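Local coordinates for protein alginate lyase, family PL7 (Zobellia galactanivorans, PDB 4BE3) that cleaves alginate as an exolytic lyase of polysaccharide lyase family 7, probably by beta-elimination, at residues A[48-53]-A[295-300]; A[122-127]-A[135-140]; A[83-88]-A[186-191]; A[99-104]-A[275-280]; A[129-134]-A[175-180]. All blocks are in the same frame, centred on the assembly; numbering follows the deposited sequence.

Interaction 1. Residues A[48-53]-A[295-300]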
# COMPACT_ATOMS: atom_id res chain seq x y z
N VAL A 48 18.75 -16.23 9.93
CA VAL A 48 18.33 -16.92 11.14
C VAL A 48 17.62 -15.94 11.98
O VAL A 48 18.16 -14.85 12.23
CB VAL A 48 19.55 -17.47 11.90
CG1 VAL A 48 19.17 -18.13 13.27
CG2 VAL A 48 20.31 -18.51 11.10
N PHE A 49 16.46 -16.33 12.60
CA PHE A 49 15.89 -15.55 13.60
C PHE A 49 15.87 -16.46 14.85
O PHE A 49 15.31 -17.63 14.76
CB PHE A 49 14.40 -15.28 13.27
CG PHE A 49 14.25 -14.39 12.02
CD1 PHE A 49 14.33 -14.96 10.75
CD2 PHE A 49 14.03 -13.00 12.18
CE1 PHE A 49 14.26 -14.13 9.56
CE2 PHE A 49 13.91 -12.18 11.04
CZ PHE A 49 13.99 -12.76 9.75
N LYS A 50 16.46 -15.99 15.94
CA LYS A 50 16.57 -16.86 17.11
C LYS A 50 16.10 -16.02 18.27
O LYS A 50 16.37 -14.78 18.34
CB LYS A 50 17.99 -17.28 17.23
CG LYS A 50 18.21 -18.30 18.43
CD LYS A 50 19.72 -18.60 18.57
CE LYS A 50 19.84 -19.72 19.62
NZ LYS A 50 21.25 -20.23 19.67
N THR A 51 15.30 -16.62 19.16
CA THR A 51 14.81 -15.83 20.29
C THR A 51 14.57 -16.75 21.51
O THR A 51 14.08 -17.87 21.34
CB THR A 51 13.49 -15.11 19.90
OG1 THR A 51 12.96 -14.37 20.99
CG2 THR A 51 12.34 -16.15 19.50
N PRO A 52 14.79 -16.24 22.70
CA PRO A 52 14.57 -17.16 23.86
C PRO A 52 13.09 -17.17 24.22
O PRO A 52 12.28 -16.39 23.66
CB PRO A 52 15.40 -16.41 24.99
CG PRO A 52 15.15 -14.92 24.63
CD PRO A 52 15.31 -14.93 23.14
N ASN A 53 12.73 -18.04 25.19
CA ASN A 53 11.38 -18.05 25.65
C ASN A 53 11.00 -16.79 26.47
O ASN A 53 9.87 -16.34 26.45
CB ASN A 53 11.29 -19.30 26.65
CG ASN A 53 11.21 -20.66 25.92
OD1 ASN A 53 11.18 -20.75 24.67
ND2 ASN A 53 11.19 -21.77 26.77
N TYR A 295 14.26 -21.91 23.68
CA TYR A 295 14.24 -20.88 22.63
C TYR A 295 13.65 -21.44 21.36
O TYR A 295 13.41 -22.68 21.22
CB TYR A 295 15.70 -20.43 22.31
CG TYR A 295 16.56 -21.52 21.72
CD1 TYR A 295 17.22 -22.43 22.52
CD2 TYR A 295 16.74 -21.61 20.33
CE1 TYR A 295 18.06 -23.42 22.00
CE2 TYR A 295 17.57 -22.64 19.77
CZ TYR A 295 18.22 -23.50 20.62
OH TYR A 295 19.06 -24.47 20.08
N ALA A 296 13.39 -20.50 20.39
CA ALA A 296 12.94 -20.97 19.13
C ALA A 296 13.90 -20.39 18.09
O ALA A 296 14.51 -19.35 18.32
CB ALA A 296 11.53 -20.33 18.87
N GLU A 297 14.02 -21.07 16.97
CA GLU A 297 14.95 -20.63 15.98
C GLU A 297 14.45 -21.03 14.59
O GLU A 297 14.05 -22.19 14.37
CB GLU A 297 16.30 -21.38 16.24
CG GLU A 297 17.37 -20.94 15.14
CD GLU A 297 18.73 -21.56 15.42
OE1 GLU A 297 19.01 -21.85 16.64
OE2 GLU A 297 19.56 -21.79 14.48
N VAL A 298 14.38 -20.09 13.66
CA VAL A 298 13.67 -20.36 12.39
C VAL A 298 14.63 -19.74 11.30
O VAL A 298 15.13 -18.61 11.54
CB VAL A 298 12.38 -19.55 12.34
CG1 VAL A 298 11.61 -19.86 11.01
CG2 VAL A 298 11.39 -19.97 13.54
N TRP A 299 14.84 -20.48 10.22
CA TRP A 299 15.74 -20.01 9.16
C TRP A 299 14.99 -19.76 7.93
O TRP A 299 14.13 -20.54 7.56
CB TRP A 299 16.73 -21.11 8.87
CG TRP A 299 17.73 -21.39 9.93
CD1 TRP A 299 17.75 -21.02 11.32
CD2 TRP A 299 18.90 -22.16 9.73
NE1 TRP A 299 18.88 -21.54 11.91
CE2 TRP A 299 19.59 -22.25 11.01
CE3 TRP A 299 19.44 -22.83 8.60
CZ2 TRP A 299 20.82 -22.95 11.16
CZ3 TRP A 299 20.68 -23.54 8.76
CH2 TRP A 299 21.31 -23.63 10.02
N PHE A 300 15.23 -18.63 7.25
CA PHE A 300 14.47 -18.37 6.06
C PHE A 300 15.40 -18.28 4.92
O PHE A 300 16.51 -17.65 5.05
CB PHE A 300 13.78 -16.98 6.16
CG PHE A 300 12.57 -16.97 7.07
CD1 PHE A 300 12.76 -16.97 8.44
CD2 PHE A 300 11.30 -16.99 6.46
CE1 PHE A 300 11.65 -16.92 9.28
CE2 PHE A 300 10.16 -16.99 7.34
CZ PHE A 300 10.39 -17.03 8.71
O HOH W 1 21.45 -21.94 17.66
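A water links Lys50 to Glu297, accepting from Lys50 NZ at 2.6 Å and donating to Glu297 OE1 at 2.6 Å. It bridges two opposite charges that do not touch, for Lys50 NZ and Glu297 OE1 are 4.1 Å apart. The second oxygen, Glu297 OE2, offers its anti lone pair to Trp299 NE1 at 2.7 Å, in the indole plane, which helps fix the turn of the carboxylate. Lys50 is fully extended, with CG anti to the backbone N (chi1 -177°). Its aliphatic chain brings CE over one face of the Tyr295 ring and NZ into a cation-pi contact, 4.7 Å from the centroid. Val48, short and branched, sets CG2 over the five-membered ring of Trp299. On the other face Phe49 CE1 meets Phe300 CD1 at 3.4 Å. Phe49-Val298 and Thr51-Ala296 are hydrogen-bonded antiparallel pairs. Strands 44-52 and 295-306 lie between strands 36-41 and 80-90 in one sheet of the beta-jelly roll, and helix 286-291 packs on Pro52.

Interaction 2. Residues A[122-127]-A[135-140]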
# COMPACT_ATOMS: atom_id res chain seq x y z
N LYS A 122 -1.89 -15.85 12.01
CA LYS A 122 -0.58 -16.11 12.57
C LYS A 122 -0.32 -17.60 12.08
O LYS A 122 -1.25 -18.46 12.22
CB LYS A 122 -0.57 -16.17 14.11
CG LYS A 122 -0.63 -14.72 14.63
CD LYS A 122 -0.39 -14.72 16.20
CE LYS A 122 -1.57 -15.41 16.94
NZ LYS A 122 -2.98 -14.88 16.78
N ILE A 123 0.80 -17.82 11.45
CA ILE A 123 1.15 -19.22 10.99
C ILE A 123 2.12 -19.72 12.07
O ILE A 123 3.18 -19.14 12.37
CB ILE A 123 1.85 -19.17 9.63
CG1 ILE A 123 0.85 -18.54 8.60
CG2 ILE A 123 2.33 -20.54 9.22
CD1 ILE A 123 1.63 -18.29 7.21
N PHE A 124 1.78 -20.95 12.56
CA PHE A 124 2.59 -21.58 13.64
C PHE A 124 3.28 -22.84 13.14
O PHE A 124 2.71 -23.56 12.29
CB PHE A 124 1.58 -22.11 14.70
CG PHE A 124 0.93 -21.06 15.55
CD1 PHE A 124 -0.12 -20.21 15.06
CD2 PHE A 124 1.32 -21.00 16.94
CE1 PHE A 124 -0.75 -19.28 15.90
CE2 PHE A 124 0.61 -20.10 17.76
CZ PHE A 124 -0.35 -19.25 17.28
N TYR A 125 4.38 -23.16 13.82
CA TYR A 125 4.98 -24.52 13.70
C TYR A 125 5.03 -24.92 15.20
O TYR A 125 5.54 -24.18 16.04
CB TYR A 125 6.40 -24.43 13.09
CG TYR A 125 7.10 -25.79 13.23
CD1 TYR A 125 7.77 -26.16 14.41
CD2 TYR A 125 7.02 -26.69 12.17
CE1 TYR A 125 8.38 -27.40 14.47
CE2 TYR A 125 7.68 -27.94 12.20
CZ TYR A 125 8.30 -28.27 13.39
OH TYR A 125 8.87 -29.55 13.48
N LYS A 126 4.48 -26.13 15.51
CA LYS A 126 4.48 -26.62 16.90
C LYS A 126 5.01 -28.08 16.91
O LYS A 126 4.57 -28.91 16.06
CB LYS A 126 3.06 -26.56 17.36
CG LYS A 126 2.92 -27.18 18.84
CD LYS A 126 1.47 -26.93 19.26
CE LYS A 126 1.23 -27.76 20.59
NZ LYS A 126 -0.22 -27.53 21.04
N LYS A 127 5.91 -28.39 17.85
CA LYS A 127 6.42 -29.79 17.84
C LYS A 127 6.60 -30.15 19.32
O LYS A 127 7.31 -29.52 20.05
CB LYS A 127 7.74 -29.92 17.05
CG LYS A 127 8.16 -31.44 16.95
CD LYS A 127 9.56 -31.61 16.42
CE LYS A 127 10.60 -31.27 17.45
NZ LYS A 127 10.51 -32.17 18.73
N SER A 135 3.73 -29.86 13.61
CA SER A 135 2.55 -29.53 12.86
C SER A 135 2.75 -28.04 12.43
O SER A 135 3.37 -27.22 13.12
CB SER A 135 1.31 -29.54 13.76
OG SER A 135 1.07 -30.89 14.27
N VAL A 136 2.13 -27.77 11.31
CA VAL A 136 2.00 -26.33 10.83
C VAL A 136 0.53 -26.05 10.79
O VAL A 136 -0.29 -26.88 10.27
CB VAL A 136 2.55 -26.22 9.40
CG1 VAL A 136 2.24 -24.76 8.84
CG2 VAL A 136 4.11 -26.35 9.45
N PHE A 137 0.09 -24.94 11.41
CA PHE A 137 -1.31 -24.65 11.37
C PHE A 137 -1.44 -23.12 11.37
O PHE A 137 -0.40 -22.42 11.61
CB PHE A 137 -2.09 -25.15 12.63
CG PHE A 137 -1.44 -24.83 13.95
CD1 PHE A 137 -1.79 -23.59 14.61
CD2 PHE A 137 -0.66 -25.82 14.62
CE1 PHE A 137 -1.31 -23.27 15.94
CE2 PHE A 137 -0.12 -25.47 15.93
CZ PHE A 137 -0.47 -24.27 16.55
N TRP A 138 -2.59 -22.59 11.05
CA TRP A 138 -2.68 -21.11 11.07
C TRP A 138 -3.90 -20.68 11.83
O TRP A 138 -4.93 -21.36 11.77
CB TRP A 138 -2.67 -20.54 9.64
CG TRP A 138 -3.89 -20.91 8.85
CD1 TRP A 138 -4.05 -22.08 8.11
CD2 TRP A 138 -5.10 -20.09 8.65
NE1 TRP A 138 -5.24 -22.03 7.43
CE2 TRP A 138 -5.93 -20.86 7.72
CE3 TRP A 138 -5.51 -18.81 9.10
CZ2 TRP A 138 -7.19 -20.42 7.27
CZ3 TRP A 138 -6.78 -18.36 8.62
CH2 TRP A 138 -7.58 -19.15 7.76
N ASN A 139 -3.82 -19.54 12.52
CA ASN A 139 -4.96 -19.12 13.40
C ASN A 139 -5.51 -17.78 12.84
O ASN A 139 -4.69 -16.92 12.38
CB ASN A 139 -4.41 -18.73 14.75
CG ASN A 139 -4.15 -19.97 15.61
OD1 ASN A 139 -4.05 -21.06 15.05
ND2 ASN A 139 -3.99 -19.77 16.99
N TYR A 140 -6.82 -17.63 12.90
CA TYR A 140 -7.49 -16.35 12.54
C TYR A 140 -7.94 -15.80 13.88
O TYR A 140 -8.67 -16.55 14.61
CB TYR A 140 -8.72 -16.71 11.67
CG TYR A 140 -9.55 -15.44 11.44
CD1 TYR A 140 -9.13 -14.52 10.45
CD2 TYR A 140 -10.73 -15.21 12.21
CE1 TYR A 140 -9.89 -13.38 10.20
CE2 TYR A 140 -11.50 -14.05 11.99
CZ TYR A 140 -11.00 -13.14 10.97
OH TYR A 140 -11.79 -11.96 10.76
O HOH W 2 -4.21 -14.86 14.31
O HOH W 3 2.74 -31.24 16.60
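Phe124 and Phe137 face each other across a hydrogen-bonded pair, Phe124 N reaching Phe137 O at 2.8 Å. Phe137 takes a less roomy first torsion, CG between the backbone N and the carbonyl carbon (chi1 47°), and its ring comes over toward the other strand. Phe124 has CG anti to the carbonyl carbon (chi1 -74°), and its CB sits over one face of the Phe137 ring, 3.6 Å from the centroid. The ring planes are only 20° from parallel but displaced, with little overlap. Lys126 runs out fully extended past Phe137: CB is 3.7 Å from Phe137 CE2, CD lies at the ring edge, and the ammonium goes on to Ala100 O. Strands 121-126 and 133-141 form an antiparallel hairpin within the larger sheet of the jelly roll, whose concave side bears the tartrate pocket. Asn139 crosses Phe124 at about a right angle, its ND2 3.5 Å from Phe124 CE1; a compact amide suits this place because Ser155 and Asp153 bind its polar atoms. Lys122 NZ forms salt bridges with Asp153 and Glu119 and donates to a water that also binds Asn139 O. On the other face Tyr125 CD2 meets Val136 CG2 at 4.0 Å, and Ile123 CG1 packs on Trp138 CB.

Interaction 3. Residues A[83-88]-A[186-191]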
# COMPACT_ATOMS: atom_id res chain seq x y z
N ASN A 83 5.57 -13.95 0.57
CA ASN A 83 6.04 -15.31 0.30
C ASN A 83 7.24 -15.62 1.13
O ASN A 83 8.21 -14.83 1.17
CB ASN A 83 6.53 -15.37 -1.20
CG ASN A 83 5.35 -15.56 -2.17
OD1 ASN A 83 4.90 -16.71 -2.38
ND2 ASN A 83 4.75 -14.54 -2.55
N ALA A 84 7.26 -16.81 1.80
CA ALA A 84 8.38 -17.18 2.53
C ALA A 84 8.77 -18.66 2.30
O ALA A 84 7.93 -19.48 2.05
CB ALA A 84 8.15 -17.01 4.04
N THR A 85 10.05 -18.97 2.34
CA THR A 85 10.48 -20.39 2.36
C THR A 85 11.39 -20.49 3.53
O THR A 85 12.35 -19.69 3.69
CB THR A 85 11.25 -20.74 1.05
OG1 THR A 85 10.28 -20.65 -0.03
CG2 THR A 85 11.74 -22.11 1.12
N LEU A 86 11.21 -21.53 4.36
CA LEU A 86 11.90 -21.50 5.67
C LEU A 86 12.03 -22.93 6.23
O LEU A 86 11.45 -23.84 5.62
CB LEU A 86 11.04 -20.67 6.70
CG LEU A 86 9.62 -21.31 6.97
CD1 LEU A 86 9.27 -20.98 8.43
CD2 LEU A 86 8.56 -20.65 6.07
N LYS A 87 12.77 -23.13 7.31
CA LYS A 87 12.70 -24.39 8.08
C LYS A 87 12.82 -23.98 9.48
O LYS A 87 13.57 -23.03 9.82
CB LYS A 87 13.73 -25.40 7.60
CG LYS A 87 15.17 -24.86 7.61
CD LYS A 87 16.05 -25.83 6.82
CE LYS A 87 17.52 -25.39 7.03
NZ LYS A 87 18.29 -26.41 6.24
N VAL A 88 12.04 -24.64 10.37
CA VAL A 88 12.16 -24.38 11.77
C VAL A 88 13.21 -25.30 12.28
O VAL A 88 13.16 -26.50 12.03
CB VAL A 88 10.79 -24.62 12.48
CG1 VAL A 88 10.92 -24.45 14.00
CG2 VAL A 88 9.73 -23.63 11.90
N GLU A 186 12.34 -28.05 4.95
CA GLU A 186 11.88 -26.85 4.27
C GLU A 186 10.40 -26.84 4.00
O GLU A 186 9.85 -27.83 3.52
CB GLU A 186 12.61 -26.75 2.90
CG GLU A 186 14.05 -26.46 3.14
CD GLU A 186 14.87 -25.99 1.91
OE1 GLU A 186 14.37 -25.29 1.04
OE2 GLU A 186 16.06 -26.29 1.89
N PHE A 187 9.72 -25.68 4.21
CA PHE A 187 8.37 -25.53 3.65
C PHE A 187 8.19 -24.03 3.28
O PHE A 187 9.04 -23.19 3.67
CB PHE A 187 7.25 -25.99 4.68
CG PHE A 187 7.25 -25.24 5.99
CD1 PHE A 187 8.14 -25.64 6.98
CD2 PHE A 187 6.36 -24.17 6.17
CE1 PHE A 187 8.11 -24.98 8.25
CE2 PHE A 187 6.31 -23.51 7.45
CZ PHE A 187 7.17 -23.94 8.49
N SER A 188 7.16 -23.79 2.47
CA SER A 188 6.86 -22.43 1.99
C SER A 188 5.45 -22.06 2.41
O SER A 188 4.59 -22.92 2.43
CB SER A 188 6.92 -22.50 0.43
OG SER A 188 8.35 -22.76 0.17
N TYR A 189 5.17 -20.75 2.58
CA TYR A 189 3.85 -20.27 2.70
C TYR A 189 3.76 -19.02 1.79
O TYR A 189 4.78 -18.33 1.47
CB TYR A 189 3.46 -19.96 4.16
CG TYR A 189 4.24 -18.91 4.84
CD1 TYR A 189 3.95 -17.51 4.55
CD2 TYR A 189 5.07 -19.21 5.90
CE1 TYR A 189 4.61 -16.45 5.24
CE2 TYR A 189 5.78 -18.15 6.62
CZ TYR A 189 5.52 -16.77 6.25
OH TYR A 189 6.17 -15.82 7.02
N GLU A 190 2.55 -18.78 1.39
CA GLU A 190 2.20 -17.48 0.78
C GLU A 190 0.95 -16.98 1.39
O GLU A 190 -0.06 -17.75 1.48
CB GLU A 190 1.95 -17.74 -0.73
CG GLU A 190 1.54 -16.41 -1.49
CD GLU A 190 1.32 -16.68 -2.97
OE1 GLU A 190 2.26 -16.84 -3.73
OE2 GLU A 190 0.13 -16.90 -3.35
N ILE A 191 0.95 -15.70 1.81
CA ILE A 191 -0.27 -15.09 2.28
C ILE A 191 -0.57 -13.98 1.18
O ILE A 191 0.21 -13.04 1.09
CB ILE A 191 -0.07 -14.34 3.56
CG1 ILE A 191 0.51 -15.38 4.64
CG2 ILE A 191 -1.45 -13.65 4.04
CD1 ILE A 191 0.94 -14.62 5.95
O HOH W 4 17.43 -27.51 3.90
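Strands 83-88 and 187-191 run antiparallel, their axes 4.8 Å apart at 154°, with Ala84-Tyr189 and Leu86-Phe187 as hydrogen-bonded pairs. They are neighbours in the seven-stranded sheet of the beta-jelly roll. Leu86 N reaches Phe187 O at 2.8 Å. On the face turned to the other sheet, small and large residues complement each other. Ala84 CB lies over the Tyr189 ring, 3.7 Å from its centroid, the small methyl fitting close against the ring face. The Tyr189 hydroxyl goes on to Val107 O. Leu86 CG covers one face of the Phe187 ring, Leu86 CD1 approaching Phe187 CZ at 3.6 Å, while Val88 CG2 meets the ring edge. An alanine in place of Phe187 would probably open a gap beside Leu86 and Val88 and leave the leucine branches freer to turn. The other face is polar and partly exposed, which suits two short hydroxyl residues: Thr85 OG1 and Ser188 OG share a hydrogen bond of 2.9 Å.

Interaction 4. Residues A[99-104]-A[275-280]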
# COMPACT_ATOMS: atom_id res chain seq x y z
N VAL A 99 -1.20 -26.82 27.51
CA VAL A 99 -1.42 -25.37 27.01
C VAL A 99 -1.20 -25.45 25.51
O VAL A 99 -0.12 -25.77 25.07
CB VAL A 99 -0.37 -24.48 27.74
CG1 VAL A 99 -0.60 -23.05 27.21
CG2 VAL A 99 -0.65 -24.53 29.28
N ALA A 100 -2.18 -24.91 24.75
CA ALA A 100 -2.23 -25.02 23.25
C ALA A 100 -1.02 -24.35 22.70
O ALA A 100 -0.50 -24.86 21.69
CB ALA A 100 -3.53 -24.37 22.79
N ALA A 101 -0.56 -23.21 23.26
CA ALA A 101 0.64 -22.58 22.62
C ALA A 101 1.97 -23.21 22.82
O ALA A 101 2.96 -22.81 22.20
CB ALA A 101 0.71 -21.05 23.12
N SER A 102 2.06 -24.16 23.82
CA SER A 102 3.41 -24.62 24.13
C SER A 102 4.13 -25.24 22.91
O SER A 102 3.52 -25.86 22.06
CB SER A 102 3.34 -25.80 25.19
OG SER A 102 2.91 -25.18 26.42
N TYR A 103 5.45 -25.11 22.90
CA TYR A 103 6.34 -25.75 21.95
C TYR A 103 6.09 -25.22 20.53
O TYR A 103 6.40 -25.93 19.58
CB TYR A 103 6.13 -27.29 21.89
CG TYR A 103 5.92 -27.92 23.29
CD1 TYR A 103 6.88 -27.81 24.30
CD2 TYR A 103 4.71 -28.61 23.49
CE1 TYR A 103 6.59 -28.44 25.55
CE2 TYR A 103 4.48 -29.27 24.71
CZ TYR A 103 5.37 -29.10 25.69
OH TYR A 103 5.03 -29.78 26.90
N SER A 104 5.67 -23.96 20.46
CA SER A 104 5.39 -23.49 19.06
C SER A 104 6.08 -22.12 18.80
O SER A 104 6.53 -21.40 19.72
CB SER A 104 3.86 -23.25 18.91
OG SER A 104 3.23 -22.17 19.61
N TRP A 275 -2.53 -19.82 26.45
CA TRP A 275 -1.30 -19.09 25.98
C TRP A 275 -0.17 -18.99 27.01
O TRP A 275 0.91 -18.58 26.59
CB TRP A 275 -1.71 -17.59 25.65
CG TRP A 275 -2.70 -17.55 24.55
CD1 TRP A 275 -4.09 -17.37 24.62
CD2 TRP A 275 -2.41 -17.65 23.10
NE1 TRP A 275 -4.63 -17.35 23.34
CE2 TRP A 275 -3.68 -17.57 22.41
CE3 TRP A 275 -1.24 -17.89 22.36
CZ2 TRP A 275 -3.76 -17.64 20.99
CZ3 TRP A 275 -1.31 -17.93 20.93
CH2 TRP A 275 -2.53 -17.81 20.27
N SER A 276 -0.40 -19.29 28.32
CA SER A 276 0.71 -19.18 29.31
C SER A 276 1.26 -20.58 29.50
O SER A 276 0.59 -21.41 30.03
CB SER A 276 0.18 -18.59 30.68
OG SER A 276 -0.24 -17.22 30.31
N THR A 277 2.49 -20.79 28.99
CA THR A 277 2.95 -22.14 28.78
C THR A 277 3.85 -22.72 29.90
O THR A 277 4.17 -23.89 29.86
CB THR A 277 3.75 -22.17 27.48
OG1 THR A 277 4.71 -21.08 27.47
CG2 THR A 277 2.80 -21.83 26.31
N GLY A 278 4.28 -21.88 30.84
CA GLY A 278 4.98 -22.42 32.05
C GLY A 278 6.26 -23.16 31.68
O GLY A 278 6.58 -24.14 32.32
N ALA A 279 7.02 -22.69 30.69
CA ALA A 279 8.24 -23.34 30.28
C ALA A 279 9.40 -22.88 31.18
O ALA A 279 9.24 -21.93 31.99
CB ALA A 279 8.58 -22.84 28.86
N ASP A 280 10.53 -23.54 31.02
CA ASP A 280 11.71 -23.18 31.79
C ASP A 280 12.32 -21.93 31.14
O ASP A 280 12.57 -21.99 29.92
CB ASP A 280 12.74 -24.34 31.63
CG ASP A 280 12.31 -25.59 32.42
OD1 ASP A 280 11.46 -25.49 33.35
OD2 ASP A 280 12.74 -26.65 31.98
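Val99, Ala101 and Thr277 meet through their methyl groups, and this apolar packing carries most of the contact. Val99 CG1 lies 3.7 Å from Thr277 CG2, the two side chains crossing at about a right angle. Ala101 CB touches the same methyl at 3.9 Å and also rests 3.8 Å from Trp275 CE3, approaching the indole obliquely. Thr277 can serve both sides because its CG2 is anti to the carbonyl carbon, which sends the methyl toward the turns, while OG1 (chi1 49°) binds Asn265 N.

A second group of contacts brings carbon against oxygen. Val99 CG2 comes within 3.4 Å of Ser276 O, and Ser102 OG within 3.3 Å of Thr277 CB; that hydroxyl is bonded to Asp96 O.

Hydrogen bonds shape each segment from within or tie it to third parties. A type I turn from Val99 to Ser102 is closed by Ser102 N to Val99 O at 3.0 Å. A type II turn from Ala101 to Ser104 follows, and Ser104 OG bonds Ala101 O at 2.7 Å. Backbone bonds join Ala101 to Val274 and Thr277 to Asp96.

The two segments share no direct hydrogen bond, so their fit rests on shape: the small Ala101 and Ser102 let the turns come close to Thr277 and the indole of Trp275, with the hydroxyls of Ser102 and Thr277 satisfied by other loop residues.

Interaction 5. Residues A[129-134]-A[175-180]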
# COMPACT_ATOMS: atom_id res chain seq x y z
N PRO A 129 7.99 -32.19 22.59
CA PRO A 129 9.33 -32.62 22.87
C PRO A 129 9.49 -34.09 22.50
O PRO A 129 8.60 -34.90 22.75
CB PRO A 129 9.37 -32.59 24.41
CG PRO A 129 8.50 -31.33 24.78
CD PRO A 129 7.38 -31.45 23.73
N GLY A 130 10.66 -34.42 21.96
CA GLY A 130 10.89 -35.85 21.56
C GLY A 130 10.30 -36.25 20.23
O GLY A 130 10.83 -37.17 19.67
N HIS A 131 9.30 -35.55 19.66
CA HIS A 131 8.75 -35.92 18.39
C HIS A 131 9.68 -35.60 17.26
O HIS A 131 10.47 -34.64 17.36
CB HIS A 131 7.39 -35.17 18.08
CG HIS A 131 6.25 -35.68 18.93
ND1 HIS A 131 4.97 -35.22 18.84
CD2 HIS A 131 6.27 -36.65 19.92
CE1 HIS A 131 4.21 -35.89 19.77
NE2 HIS A 131 5.00 -36.76 20.41
N THR A 132 9.59 -36.40 16.19
CA THR A 132 10.37 -36.03 14.97
C THR A 132 9.51 -35.03 14.17
O THR A 132 10.06 -34.07 13.64
CB THR A 132 10.67 -37.28 14.14
OG1 THR A 132 11.57 -38.08 14.96
CG2 THR A 132 11.39 -36.90 12.84
N LYS A 133 8.20 -35.25 14.08
CA LYS A 133 7.42 -34.40 13.16
C LYS A 133 6.62 -33.47 14.04
O LYS A 133 6.01 -33.87 15.07
CB LYS A 133 6.38 -35.22 12.36
CG LYS A 133 7.19 -36.08 11.42
CD LYS A 133 6.32 -36.82 10.49
CE LYS A 133 6.02 -38.17 10.98
NZ LYS A 133 6.14 -39.03 9.76
N GLY A 134 6.53 -32.22 13.55
CA GLY A 134 5.70 -31.20 14.21
C GLY A 134 4.52 -30.87 13.24
O GLY A 134 4.38 -31.49 12.16
N GLU A 175 0.32 -38.38 20.26
CA GLU A 175 1.34 -39.02 19.42
C GLU A 175 1.75 -38.02 18.28
O GLU A 175 1.06 -37.03 18.00
CB GLU A 175 0.83 -40.25 18.80
CG GLU A 175 -0.15 -39.97 17.77
CD GLU A 175 -0.70 -41.30 17.13
OE1 GLU A 175 -0.69 -42.37 17.77
OE2 GLU A 175 -1.20 -41.27 15.98
N GLU A 176 2.89 -38.25 17.72
CA GLU A 176 3.38 -37.29 16.68
C GLU A 176 2.46 -37.38 15.48
O GLU A 176 1.92 -38.49 15.15
CB GLU A 176 4.88 -37.44 16.34
CG GLU A 176 5.04 -38.50 15.37
CD GLU A 176 6.47 -38.68 14.92
OE1 GLU A 176 7.31 -37.89 15.16
OE2 GLU A 176 6.72 -39.72 14.25
N PRO A 177 2.26 -36.23 14.78
CA PRO A 177 1.38 -36.27 13.64
C PRO A 177 2.10 -37.02 12.53
O PRO A 177 3.22 -36.61 12.10
CB PRO A 177 1.23 -34.77 13.31
CG PRO A 177 2.44 -34.05 13.85
CD PRO A 177 2.66 -34.85 15.17
N GLU A 178 1.44 -37.97 11.95
CA GLU A 178 2.05 -38.75 10.85
C GLU A 178 2.28 -37.93 9.60
O GLU A 178 3.32 -38.10 8.93
CB GLU A 178 1.13 -39.96 10.51
CG GLU A 178 1.25 -40.45 9.06
CD GLU A 178 2.56 -41.18 8.78
OE1 GLU A 178 3.05 -41.85 9.70
OE2 GLU A 178 3.07 -41.07 7.63
N ASP A 179 1.43 -36.95 9.37
CA ASP A 179 1.64 -36.17 8.16
C ASP A 179 2.44 -34.84 8.50
O ASP A 179 2.41 -33.92 7.71
CB ASP A 179 0.28 -35.78 7.54
CG ASP A 179 -0.61 -35.00 8.50
OD1 ASP A 179 -0.54 -35.26 9.78
OD2 ASP A 179 -1.36 -34.04 8.05
N GLY A 180 3.13 -34.76 9.61
CA GLY A 180 3.79 -33.44 9.93
C GLY A 180 5.14 -33.15 9.29
O GLY A 180 5.63 -33.85 8.38
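The chain from His131 into Gly134 passes beside Glu176 and the type I turn Pro177-Gly180, with Lys133 and Gly180 CA atoms 5.0 Å apart. Glu176 OE1 is gripped by two backbone N-H groups: Thr132 N at 2.9 Å, nearly along the C-O direction, and Lys133 N at 3.0 Å from above the carboxylate plane. A glutamate suits this place, since its length lets the carboxylate reach both N-H groups while CB covers one face of the His131 ring, 3.6 Å from the centroid. Lys133 bends at its outer torsions (chi3 -95°), and its CE rests 3.4 Å from Pro177 O. Lys133 NZ donates to Glu178 O at 3.1 Å. An alanine at Lys133 would probably leave Glu178 O without this donor and uncover the turn. Gly180 CA comes 3.0 Å from Gly134 O, and a side chain there would clash with that oxygen. Tyr161 packs on Pro177, and the turn leads directly into strand 181-182, whose Ile181 bonds to Gly134 beside strand 133-141.

In the fold
Interactions 1 and 3 belong to one antiparallel sheet, their centres about 15 Å apart, joined where strand 295-306 runs beside strand 80-90. Interaction 2 lies in the other, larger sheet; its Ile123, Tyr125 and Val136 pack against Tyr189, Val88 and Phe187 of interaction 3, whose centre is about 12 Å away, which closes the hydrophobic layer of the jelly roll. Interactions 4 and 5 gather loops at one end of the hairpin: Lys126 and Lys127 bond to 99-104, and strand 133-141 is shared by interactions 2 and 5. Along the chain, interaction 1 encloses all the others, so an early strand and the last strand meet in one sheet.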